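Local coordinates for protein dTDP-glucose 4,6-dehydratase (Klebsiella pneumoniae, PDB 5U4Q) that binds NAD in a Rossmann-type domain and probably catalyses the dehydration of a nucleotide-linked sugar such as dTDP-glucose, at residues 5-11 with 28-34; 20-25 with 51-57; 174-178 with 233-238. The contacts are given in a common frame with arbitrary orientation. Residue numbers count along the deposited sequence, not the author numbering.

Contact 1 of 3, residues 5-11 with 28-34; sequences KFLVTGA and HNVVGID. With NAD (nicotinamide-adenine-dinucleotide), chain C.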
loop_
_atom_site.group_PDB
_atom_site.type_symbol
_atom_site.label_atom_id
_atom_site.label_comp_id
_atom_site.label_asym_id
_atom_site.label_seq_id
_atom_site.Cartn_x
_atom_site.Cartn_y
_atom_site.Cartn_z
ATOM N N LYS A 5 23.018 1.251 -18.696
ATOM C CA LYS A 5 21.983 2.282 -18.788
ATOM C C LYS A 5 21.066 2.221 -17.548
ATOM O O LYS A 5 20.478 1.181 -17.214
ATOM C CB LYS A 5 21.157 2.155 -20.074
ATOM C CG LYS A 5 20.278 3.374 -20.335
ATOM C CD LYS A 5 19.302 3.186 -21.479
ATOM C CE LYS A 5 19.975 3.216 -22.832
ATOM N NZ LYS A 5 18.994 2.930 -23.932
ATOM N N PHE A 6 20.955 3.360 -16.878
ATOM C CA PHE A 6 20.122 3.502 -15.713
ATOM C C PHE A 6 18.941 4.433 -15.998
ATOM O O PHE A 6 19.085 5.458 -16.671
ATOM C CB PHE A 6 20.904 4.192 -14.590
ATOM C CG PHE A 6 22.028 3.393 -14.001
ATOM C CD1 PHE A 6 23.236 3.307 -14.627
ATOM C CD2 PHE A 6 21.892 2.824 -12.736
ATOM C CE1 PHE A 6 24.279 2.597 -14.065
ATOM C CE2 PHE A 6 22.935 2.134 -12.163
ATOM C CZ PHE A 6 24.128 2.002 -12.847
ATOM N N LEU A 7 17.789 4.094 -15.448
ATOM C CA LEU A 7 16.662 5.010 -15.381
ATOM C C LEU A 7 16.694 5.659 -13.993
ATOM O O LEU A 7 16.754 4.941 -12.993
ATOM C CB LEU A 7 15.330 4.274 -15.481
ATOM C CG LEU A 7 14.052 5.087 -15.269
ATOM C CD1 LEU A 7 13.978 6.263 -16.256
ATOM C CD2 LEU A 7 12.812 4.201 -15.365
ATOM N N VAL A 8 16.622 6.983 -13.950
ATOM C CA VAL A 8 16.480 7.708 -12.687
ATOM C C VAL A 8 15.145 8.435 -12.772
ATOM O O VAL A 8 14.985 9.366 -13.562
ATOM C CB VAL A 8 17.623 8.711 -12.443
ATOM C CG1 VAL A 8 17.391 9.513 -11.154
ATOM C CG2 VAL A 8 18.960 8.014 -12.413
ATOM N N THR A 9 14.173 8.047 -11.952
ATOM C CA THR A 9 12.905 8.763 -11.923
ATOM C C THR A 9 13.000 9.862 -10.889
ATOM O O THR A 9 13.777 9.771 -9.932
ATOM C CB THR A 9 11.709 7.859 -11.644
ATOM O OG1 THR A 9 11.642 7.534 -10.254
ATOM C CG2 THR A 9 11.776 6.607 -12.509
ATOM N N GLY A 10 12.268 10.943 -11.117
ATOM C CA GLY A 10 12.359 12.088 -10.207
ATOM C C GLY A 10 13.683 12.796 -10.413
ATOM O O GLY A 10 14.190 13.450 -9.500
ATOM N N ALA A 11 14.239 12.707 -11.620
ATOM C CA ALA A 11 15.569 13.237 -11.924
ATOM C C ALA A 11 15.722 14.741 -11.845
ATOM O O ALA A 11 16.854 15.216 -11.721
ATOM C CB ALA A 11 15.988 12.764 -13.318
ATOM N N HIS A 28 28.282 6.329 -16.896
ATOM C CA HIS A 28 27.118 5.554 -17.303
ATOM C C HIS A 28 26.155 6.359 -18.157
ATOM O O HIS A 28 26.185 7.582 -18.168
ATOM C CB HIS A 28 26.325 5.081 -16.086
ATOM C CG HIS A 28 27.116 4.287 -15.102
ATOM N ND1 HIS A 28 27.733 3.097 -15.428
ATOM C CD2 HIS A 28 27.317 4.467 -13.773
ATOM C CE1 HIS A 28 28.325 2.608 -14.352
ATOM N NE2 HIS A 28 28.082 3.413 -13.333
ATOM N N ASN A 29 25.289 5.644 -18.872
ATOM C CA ASN A 29 24.206 6.218 -19.638
ATOM C C ASN A 29 23.015 6.341 -18.687
ATOM O O ASN A 29 22.729 5.416 -17.916
ATOM C CB ASN A 29 23.863 5.317 -20.825
ATOM C CG ASN A 29 24.995 5.243 -21.841
ATOM O OD1 ASN A 29 25.659 6.239 -22.136
ATOM N ND2 ASN A 29 25.222 4.056 -22.371
ATOM N N VAL A 30 22.364 7.494 -18.690
ATOM C CA VAL A 30 21.241 7.749 -17.802
ATOM C C VAL A 30 20.093 8.371 -18.531
ATOM O O VAL A 30 20.289 9.309 -19.305
ATOM C CB VAL A 30 21.665 8.725 -16.682
ATOM C CG1 VAL A 30 20.489 9.071 -15.778
ATOM C CG2 VAL A 30 22.807 8.141 -15.879
ATOM N N VAL A 31 18.892 7.854 -18.306
ATOM C CA VAL A 31 17.680 8.496 -18.754
ATOM C C VAL A 31 16.998 8.975 -17.471
ATOM O O VAL A 31 16.796 8.188 -16.533
ATOM C CB VAL A 31 16.739 7.560 -19.525
ATOM C CG1 VAL A 31 15.437 8.265 -19.858
ATOM C CG2 VAL A 31 17.453 7.039 -20.776
ATOM N N GLY A 32 16.684 10.252 -17.441
ATOM C CA GLY A 32 15.975 10.868 -16.318
ATOM C C GLY A 32 14.561 11.185 -16.745
ATOM O O GLY A 32 14.339 11.625 -17.881
ATOM N N ILE A 33 13.583 10.913 -15.869
ATOM C CA ILE A 33 12.217 11.330 -16.114
ATOM C C ILE A 33 11.689 12.115 -14.918
ATOM O O ILE A 33 12.144 11.908 -13.786
ATOM C CB ILE A 33 11.277 10.157 -16.464
ATOM C CG1 ILE A 33 11.066 9.203 -15.286
ATOM C CG2 ILE A 33 11.804 9.405 -17.675
ATOM C CD1 ILE A 33 9.969 8.181 -15.515
ATOM N N ASP A 34 10.755 13.033 -15.178
ATOM C CA ASP A 34 10.136 13.829 -14.148
ATOM C C ASP A 34 8.933 14.477 -14.803
ATOM O O ASP A 34 8.978 14.757 -15.987
ATOM C CB ASP A 34 11.142 14.874 -13.665
ATOM C CG ASP A 34 10.816 15.406 -12.293
ATOM O OD1 ASP A 34 9.771 16.096 -12.145
ATOM O OD2 ASP A 34 11.628 15.135 -11.367
HETATM P PA NAD C . 11.591 15.997 -4.777
HETATM O O1A NAD C . 12.642 17.037 -4.834
HETATM O O2A NAD C . 10.128 16.380 -4.674
HETATM O O5B NAD C . 11.813 15.020 -6.045
HETATM C C5B NAD C . 10.840 14.112 -6.545
HETATM C C4B NAD C . 10.639 14.406 -8.022
HETATM O O4B NAD C . 9.605 13.495 -8.439
HETATM C C3B NAD C . 10.162 15.824 -8.305
HETATM O O3B NAD C . 11.052 16.597 -9.125
HETATM C C2B NAD C . 8.790 15.599 -8.939
HETATM O O2B NAD C . 8.493 16.530 -9.998
HETATM C C1B NAD C . 8.814 14.144 -9.403
HETATM N N9A NAD C . 7.479 13.525 -9.468
HETATM C C8A NAD C . 6.536 13.517 -8.499
HETATM N N7A NAD C . 5.439 12.884 -8.923
HETATM C C5A NAD C . 5.683 12.459 -10.173
HETATM C C6A NAD C . 4.903 11.751 -11.209
HETATM N N6A NAD C . 3.663 11.334 -10.993
HETATM N N1A NAD C . 5.522 11.535 -12.370
HETATM C C2A NAD C . 6.770 11.946 -12.636
HETATM N N3A NAD C . 7.529 12.623 -11.750
HETATM C C4A NAD C . 7.013 12.892 -10.522
HETATM O O3 NAD C . 11.809 15.002 -3.526
HETATM P PN NAD C . 13.131 14.199 -3.082
HETATM O O1N NAD C . 14.203 14.251 -4.089
HETATM O O2N NAD C . 13.344 14.623 -1.629
HETATM O O5D NAD C . 12.504 12.735 -3.027
HETATM C C5D NAD C . 12.986 11.603 -3.745
HETATM C C4D NAD C . 12.345 10.383 -3.105
HETATM O O4D NAD C . 12.907 10.171 -1.790
HETATM C C3D NAD C . 10.834 10.394 -2.905
HETATM O O3D NAD C . 10.343 9.086 -3.208
HETATM C C2D NAD C . 10.640 10.640 -1.427
HETATM O O2D NAD C . 9.436 10.045 -0.899
HETATM C C1D NAD C . 11.876 10.003 -0.824
HETATM N N1N NAD C . 12.284 10.644 0.441
HETATM C C2N NAD C . 12.984 11.800 0.490
HETATM C C3N NAD C . 13.359 12.380 1.714
HETATM C C7N NAD C . 14.150 13.688 1.851
HETATM O O7N NAD C . 14.575 14.029 2.965
HETATM N N7N NAD C . 14.376 14.522 0.822
HETATM C C4N NAD C . 12.969 11.767 2.884
HETATM C C5N NAD C . 12.239 10.588 2.821
HETATM C C6N NAD C . 11.882 10.047 1.591
#

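Contact 2 of 3, residues 20-25 with 51-57; sequences AQRLLN and RLAYPAF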
loop_
_atom_site.group_PDB
_atom_site.type_symbol
_atom_site.label_atom_id
_atom_site.label_comp_id
_atom_site.label_asym_id
_atom_site.label_seq_id
_atom_site.Cartn_x
_atom_site.Cartn_y
_atom_site.Cartn_z
ATOM N N ALA A 20 21.515 11.052 -10.536
ATOM C CA ALA A 20 21.800 11.091 -11.990
ATOM C C ALA A 20 23.172 11.716 -12.259
ATOM O O ALA A 20 23.954 11.212 -13.068
ATOM C CB ALA A 20 20.736 11.876 -12.691
ATOM N N GLN A 21 23.478 12.823 -11.581
ATOM C CA GLN A 21 24.759 13.498 -11.790
ATOM C C GLN A 21 25.950 12.560 -11.464
ATOM O O GLN A 21 26.938 12.493 -12.205
ATOM C CB GLN A 21 24.813 14.766 -10.926
ATOM C CG GLN A 21 26.093 15.565 -11.048
ATOM C CD GLN A 21 26.049 16.779 -10.155
ATOM O OE1 GLN A 21 25.956 16.666 -8.896
ATOM N NE2 GLN A 21 26.092 17.937 -10.765
ATOM N N ARG A 22 25.855 11.844 -10.351
ATOM C CA ARG A 22 26.918 10.932 -9.955
ATOM C C ARG A 22 27.085 9.803 -10.973
ATOM O O ARG A 22 28.206 9.440 -11.343
ATOM C CB ARG A 22 26.652 10.386 -8.549
ATOM C CG ARG A 22 27.624 9.338 -8.075
ATOM C CD ARG A 22 29.065 9.824 -7.947
ATOM N NE ARG A 22 29.916 8.707 -7.544
ATOM C CZ ARG A 22 30.121 8.319 -6.283
ATOM N NH1 ARG A 22 29.574 8.977 -5.271
ATOM N NH2 ARG A 22 30.881 7.269 -6.034
ATOM N N LEU A 23 25.970 9.255 -11.441
ATOM C CA LEU A 23 26.036 8.133 -12.381
ATOM C C LEU A 23 26.645 8.597 -13.698
ATOM O O LEU A 23 27.433 7.871 -14.309
ATOM C CB LEU A 23 24.671 7.490 -12.606
ATOM C CG LEU A 23 24.050 6.767 -11.392
ATOM C CD1 LEU A 23 22.597 6.425 -11.652
ATOM C CD2 LEU A 23 24.865 5.534 -11.017
ATOM N N LEU A 24 26.292 9.809 -14.108
ATOM C CA LEU A 24 26.889 10.380 -15.327
ATOM C C LEU A 24 28.364 10.566 -15.156
ATOM O O LEU A 24 29.154 10.299 -16.103
ATOM C CB LEU A 24 26.215 11.693 -15.702
ATOM C CG LEU A 24 24.796 11.532 -16.203
ATOM C CD1 LEU A 24 23.986 12.818 -16.135
ATOM C CD2 LEU A 24 24.784 10.932 -17.612
ATOM N N ASN A 25 28.777 11.062 -14.001
ATOM C CA ASN A 25 30.210 11.265 -13.739
ATOM C C ASN A 25 31.017 9.955 -13.630
ATOM O O ASN A 25 32.260 9.974 -13.732
ATOM C CB ASN A 25 30.410 12.187 -12.524
ATOM C CG ASN A 25 30.141 13.650 -12.861
ATOM O OD1 ASN A 25 30.616 14.156 -13.876
ATOM N ND2 ASN A 25 29.450 14.350 -11.976
ATOM N N ARG A 51 21.861 21.201 -15.143
ATOM C CA ARG A 51 23.163 20.691 -14.693
ATOM C C ARG A 51 23.399 19.222 -14.995
ATOM O O ARG A 51 24.436 18.668 -14.639
ATOM C CB ARG A 51 23.324 20.952 -13.211
ATOM C CG ARG A 51 23.273 22.424 -12.930
ATOM C CD ARG A 51 23.366 22.688 -11.462
ATOM N NE ARG A 51 24.689 22.392 -10.936
ATOM C CZ ARG A 51 25.677 23.278 -10.905
ATOM N NH1 ARG A 51 25.488 24.506 -11.377
ATOM N NH2 ARG A 51 26.849 22.938 -10.404
ATOM N N LEU A 52 22.421 18.595 -15.628
ATOM C CA LEU A 52 22.550 17.218 -16.110
ATOM C C LEU A 52 22.799 17.162 -17.614
ATOM O O LEU A 52 22.666 16.088 -18.213
ATOM C CB LEU A 52 21.318 16.387 -15.783
ATOM C CG LEU A 52 21.023 16.224 -14.279
ATOM C CD1 LEU A 52 19.718 15.501 -14.105
ATOM C CD2 LEU A 52 22.146 15.460 -13.608
ATOM N N ALA A 53 23.181 18.289 -18.216
ATOM C CA ALA A 53 23.478 18.315 -19.659
ATOM C C ALA A 53 24.816 17.606 -19.911
ATOM O O ALA A 53 25.881 18.189 -19.760
ATOM C CB ALA A 53 23.524 19.751 -20.191
ATOM N N TYR A 54 24.727 16.325 -20.226
ATOM C CA TYR A 54 25.855 15.497 -20.552
ATOM C C TYR A 54 25.444 14.691 -21.777
ATOM O O TYR A 54 24.275 14.358 -21.941
ATOM C CB TYR A 54 26.145 14.489 -19.430
ATOM C CG TYR A 54 26.763 15.049 -18.159
ATOM C CD1 TYR A 54 26.008 15.790 -17.255
ATOM C CD2 TYR A 54 28.084 14.780 -17.823
ATOM C CE1 TYR A 54 26.567 16.275 -16.081
ATOM C CE2 TYR A 54 28.641 15.251 -16.653
ATOM C CZ TYR A 54 27.883 16.000 -15.784
ATOM O OH TYR A 54 28.442 16.482 -14.625
ATOM N N PRO A 55 26.410 14.306 -22.620
ATOM C CA PRO A 55 26.033 13.539 -23.806
ATOM C C PRO A 55 25.360 12.197 -23.487
ATOM O O PRO A 55 24.533 11.728 -24.288
ATOM C CB PRO A 55 27.361 13.333 -24.547
ATOM C CG PRO A 55 28.428 13.725 -23.589
ATOM C CD PRO A 55 27.827 14.641 -22.578
ATOM N N ALA A 56 25.705 11.595 -22.345
ATOM C CA ALA A 56 25.128 10.308 -21.939
ATOM C C ALA A 56 23.806 10.442 -21.158
ATOM O O ALA A 56 23.289 9.441 -20.664
ATOM C CB ALA A 56 26.129 9.561 -21.112
ATOM N N PHE A 57 23.275 11.653 -21.068
ATOM C CA PHE A 57 22.005 11.908 -20.385
ATOM C C PHE A 57 20.928 12.287 -21.359
ATOM O O PHE A 57 21.164 13.086 -22.269
ATOM C CB PHE A 57 22.140 13.039 -19.365
ATOM C CG PHE A 57 20.871 13.343 -18.612
ATOM C CD1 PHE A 57 20.402 12.454 -17.656
ATOM C CD2 PHE A 57 20.125 14.499 -18.870
ATOM C CE1 PHE A 57 19.225 12.709 -16.967
ATOM C CE2 PHE A 57 18.962 14.771 -18.156
ATOM C CZ PHE A 57 18.506 13.856 -17.207
HETATM O O HOH W 1 26.694 18.460 -13.361
HETATM O O HOH W 2 26.281 20.411 -9.736
HETATM O O HOH W 3 31.430 16.859 -14.587
#

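Contact 3 of 3, residues 174-178 with 233-238; sequences IPTTG and VLDVIP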
loop_
_atom_site.group_PDB
_atom_site.type_symbol
_atom_site.label_atom_id
_atom_site.label_comp_id
_atom_site.label_asym_id
_atom_site.label_seq_id
_atom_site.Cartn_x
_atom_site.Cartn_y
_atom_site.Cartn_z
ATOM N N ILE A 174 12.648 -10.354 -10.088
ATOM C CA ILE A 174 13.224 -9.024 -10.238
ATOM C C ILE A 174 13.862 -8.659 -8.899
ATOM O O ILE A 174 13.157 -8.593 -7.895
ATOM C CB ILE A 174 12.137 -7.977 -10.533
ATOM C CG1 ILE A 174 11.327 -8.384 -11.771
ATOM C CG2 ILE A 174 12.770 -6.600 -10.723
ATOM C CD1 ILE A 174 9.967 -7.722 -11.875
ATOM N N PRO A 175 15.177 -8.403 -8.865
ATOM C CA PRO A 175 15.762 -8.042 -7.588
ATOM C C PRO A 175 15.363 -6.635 -7.174
ATOM O O PRO A 175 15.442 -5.729 -7.985
ATOM C CB PRO A 175 17.268 -8.158 -7.850
ATOM C CG PRO A 175 17.360 -9.081 -9.052
ATOM C CD PRO A 175 16.225 -8.600 -9.878
ATOM N N THR A 176 14.879 -6.488 -5.945
ATOM C CA THR A 176 14.423 -5.172 -5.482
ATOM C C THR A 176 15.055 -4.819 -4.169
ATOM O O THR A 176 15.191 -5.683 -3.260
ATOM C CB THR A 176 12.886 -5.092 -5.354
ATOM O OG1 THR A 176 12.399 -6.001 -4.347
ATOM C CG2 THR A 176 12.197 -5.380 -6.682
ATOM N N THR A 177 15.467 -3.547 -4.055
ATOM C CA THR A 177 15.987 -2.999 -2.816
ATOM C C THR A 177 15.250 -1.683 -2.502
ATOM O O THR A 177 15.355 -0.701 -3.257
ATOM C CB THR A 177 17.508 -2.718 -2.872
ATOM O OG1 THR A 177 18.208 -3.896 -3.249
ATOM C CG2 THR A 177 17.998 -2.240 -1.498
ATOM N N GLY A 178 14.518 -1.663 -1.385
ATOM C CA GLY A 178 13.872 -0.456 -0.912
ATOM C C GLY A 178 14.725 0.242 0.133
ATOM O O GLY A 178 15.378 -0.397 0.954
ATOM N N VAL A 233 24.668 0.627 -3.327
ATOM C CA VAL A 233 23.544 -0.309 -3.259
ATOM C C VAL A 233 23.085 -0.757 -4.636
ATOM O O VAL A 233 22.718 -1.922 -4.803
ATOM C CB VAL A 233 22.342 0.269 -2.474
ATOM C CG1 VAL A 233 21.065 -0.561 -2.665
ATOM C CG2 VAL A 233 22.684 0.368 -1.006
ATOM N N LEU A 234 23.084 0.151 -5.608
ATOM C CA LEU A 234 22.656 -0.178 -6.970
ATOM C C LEU A 234 23.471 -1.358 -7.512
ATOM O O LEU A 234 22.938 -2.142 -8.318
ATOM C CB LEU A 234 22.752 1.061 -7.907
ATOM C CG LEU A 234 21.505 1.975 -7.947
ATOM C CD1 LEU A 234 21.840 3.386 -8.423
ATOM C CD2 LEU A 234 20.418 1.374 -8.837
ATOM N N ASP A 235 24.719 -1.500 -7.054
ATOM C CA ASP A 235 25.619 -2.581 -7.508
ATOM C C ASP A 235 25.530 -3.861 -6.688
ATOM O O ASP A 235 26.193 -4.843 -7.044
ATOM C CB ASP A 235 27.099 -2.135 -7.489
ATOM C CG ASP A 235 27.467 -1.178 -8.578
ATOM O OD1 ASP A 235 26.736 -1.017 -9.575
ATOM O OD2 ASP A 235 28.573 -0.598 -8.433
ATOM N N VAL A 236 24.740 -3.879 -5.612
ATOM C CA VAL A 236 24.599 -5.072 -4.793
ATOM C C VAL A 236 23.226 -5.636 -5.111
ATOM O O VAL A 236 22.216 -5.109 -4.658
ATOM C CB VAL A 236 24.762 -4.789 -3.287
ATOM C CG1 VAL A 236 24.562 -6.069 -2.494
ATOM C CG2 VAL A 236 26.143 -4.200 -2.988
ATOM N N ILE A 237 23.198 -6.691 -5.911
ATOM C CA ILE A 237 21.947 -7.272 -6.407
ATOM C C ILE A 237 21.427 -8.376 -5.470
ATOM O O ILE A 237 22.106 -9.387 -5.269
ATOM C CB ILE A 237 22.135 -7.792 -7.832
ATOM C CG1 ILE A 237 22.568 -6.623 -8.745
ATOM C CG2 ILE A 237 20.840 -8.445 -8.328
ATOM C CD1 ILE A 237 22.758 -6.983 -10.192
ATOM N N PRO A 238 20.233 -8.198 -4.878
ATOM C CA PRO A 238 19.722 -9.232 -3.975
ATOM C C PRO A 238 19.517 -10.559 -4.675
ATOM O O PRO A 238 19.199 -10.580 -5.841
ATOM C CB PRO A 238 18.366 -8.667 -3.523
ATOM C CG PRO A 238 18.545 -7.197 -3.640
ATOM C CD PRO A 238 19.328 -7.032 -4.898
HETATM O O HOH W 4 20.767 -4.439 -2.351
#

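Contact 1 of 3, residues 5-11 with 28-34
Two parallel neighbours of the central sheet, strands 5-9 and 29-34, meet here in a buried pairing that ends at the adenosine side of NAD. Phe6 N donates to Asn29 O (2.9 Å) and Val8 N to Val31 O (2.9 Å), while Val31 N and Ile33 N return bonds to Phe6 O and Val8 O. Leu7 and Ile33 share the face covered by helix 67-77; Phe6, on the face of helix 14-25, turns its ring edge to the face of His28. This is the first beta-alpha-beta unit of a Rossmann fold, where the cofactor sits at the C-terminal strand ends. There Ala11 N binds Ile33 O (3.1 Å), and Ala11 CB lies 3.5 Å from Gly32 CA, where a side chain would clash. Gly10 brings its CA to 3.6 Å from NAD O4B of the adenosine ribose, whose O2B and O3B donate to Asp34 OD1 (2.5 Å) and OD2 (2.7 Å), the acidic grip familiar at the second strand's end in NAD-binding Rossmann folds.

Contact 2 of 3, residues 20-25 with 51-57
In the NAD-binding Rossmann fold, helices flank a parallel sheet; here one flank of helix 14-25 is covered by the loop that leads from helix 42-50 into strand 57-61. The principle at work is a main knob received by a concave loop. Leu24 is the knob: it points at the loop and loses 108 Å² to it, the largest share of any residue in the contact. The loop curves round it, with Leu52, Tyr54, Ala56 and Phe57 lining the hollow. Both methyls of Leu24 reach Phe57 CB, CD1 at 3.7 Å and CD2 at 3.8 Å; Leu24 CD1 also lies 3.8 Å from Tyr54 CD1, and Leu24 CD2 4.0 Å from Ala56 CB. A type I turn from Tyr54 to Phe57, closed by Phe57 N to Tyr54 O (3.0 Å), bends the chain so that these residues can face the helix together. Tyr54 lays its ring over the base of the knob in a CH-pi contact, Leu24 CB standing 4.2 Å from the ring centroid and nearly on its normal.

A smaller bump goes the other way. Leu52 CD2 settles against the helix one turn earlier, 4.0 Å from Ala20 CB and 3.8 Å from Gln21 CB; Phe17 of the same helix also touches Leu52. Towards solvent the fit loosens and water fills the gaps. One water links Asn25 OD1 to Tyr54 OH, and another joins Gln21 NE2 to Arg51 NH2. A third accepts from Gln21 NE2 (2.7 Å), donates to Arg51 O (2.6 Å) and lies 2.9 Å from Tyr54 OH.

Contact 3 of 3, residues 174-178 with 233-238
A strand start can be packed against a helix end far off in sequence without one direct hydrogen bond between them, and residues 174-178 with 233-238 make a clear case. The first segment leads from helix 153-172 into strand 176-185 of the Rossmann sheet; the second starts in the tail of helix 223-234 and follows the chain leaving it. Ile174 turns elsewhere, towards Tyr168 of the preceding helix.

Pro175 makes the first real contact. Its ring meets that of Pro238, with Pro175 CB 3.8 Å from Pro238 CD, and its CG atom touches Ile237 CG2 at 3.6 Å. Two rigid rings thus meet, and the Pro175 and Pro238 CA atoms come within 5.5 Å. At Thr176 the strand begins; its CA-to-CB bond points away, and OG1 hydrogen-bonds Ser169 of helix 153-172. What it offers Pro238 is its backbone, Thr176 O lying 3.7 Å from Pro238 CG. The alternation of an extended strand then returns Thr177 to the interface. Thr177 CG2 packs 3.7 Å from Val233 CG1 on the helix, and Thr177 OG1 approaches Pro238 CG at 3.3 Å. The hydroxyl itself hydrogen-bonds His123 on the adjacent strand 123-129 and a water 2.8 Å away, which in turn donates to Val236 O (2.8 Å). Gly178 carries the strand onward beyond the second segment.

With proline rings, branched aliphatic side chains and a threonine methyl doing the touching, the join depends on shape rather than on paired polar groups, and the polar link between the segments is indirect, carried from Thr177 to Val236 by one water.

All three contacts belong to the Rossmann part of the chain. Contacts 1 and 2 have centres 9 Å apart, and their segments alternate along the sequence: helix 14-25 of contact 2 connects the strands of contact 1, and the loop of contact 2 delivers strand 57-61 alongside strand 29-34. Val30 N and Ala56 O, 2.9 Å apart, probably hydrogen-bond. Contact 3 comes later and lies 16 Å from contact 1 and 22 Å from contact 2, centre to centre. It reaches the same sheet through strand 176-185, and Leu234 touches Phe6. Contact 1 meets NAD; the others join surrounding parts of the fold, with the Leu52 and Thr177 side chains about 10 and 13 Å from the cofactor.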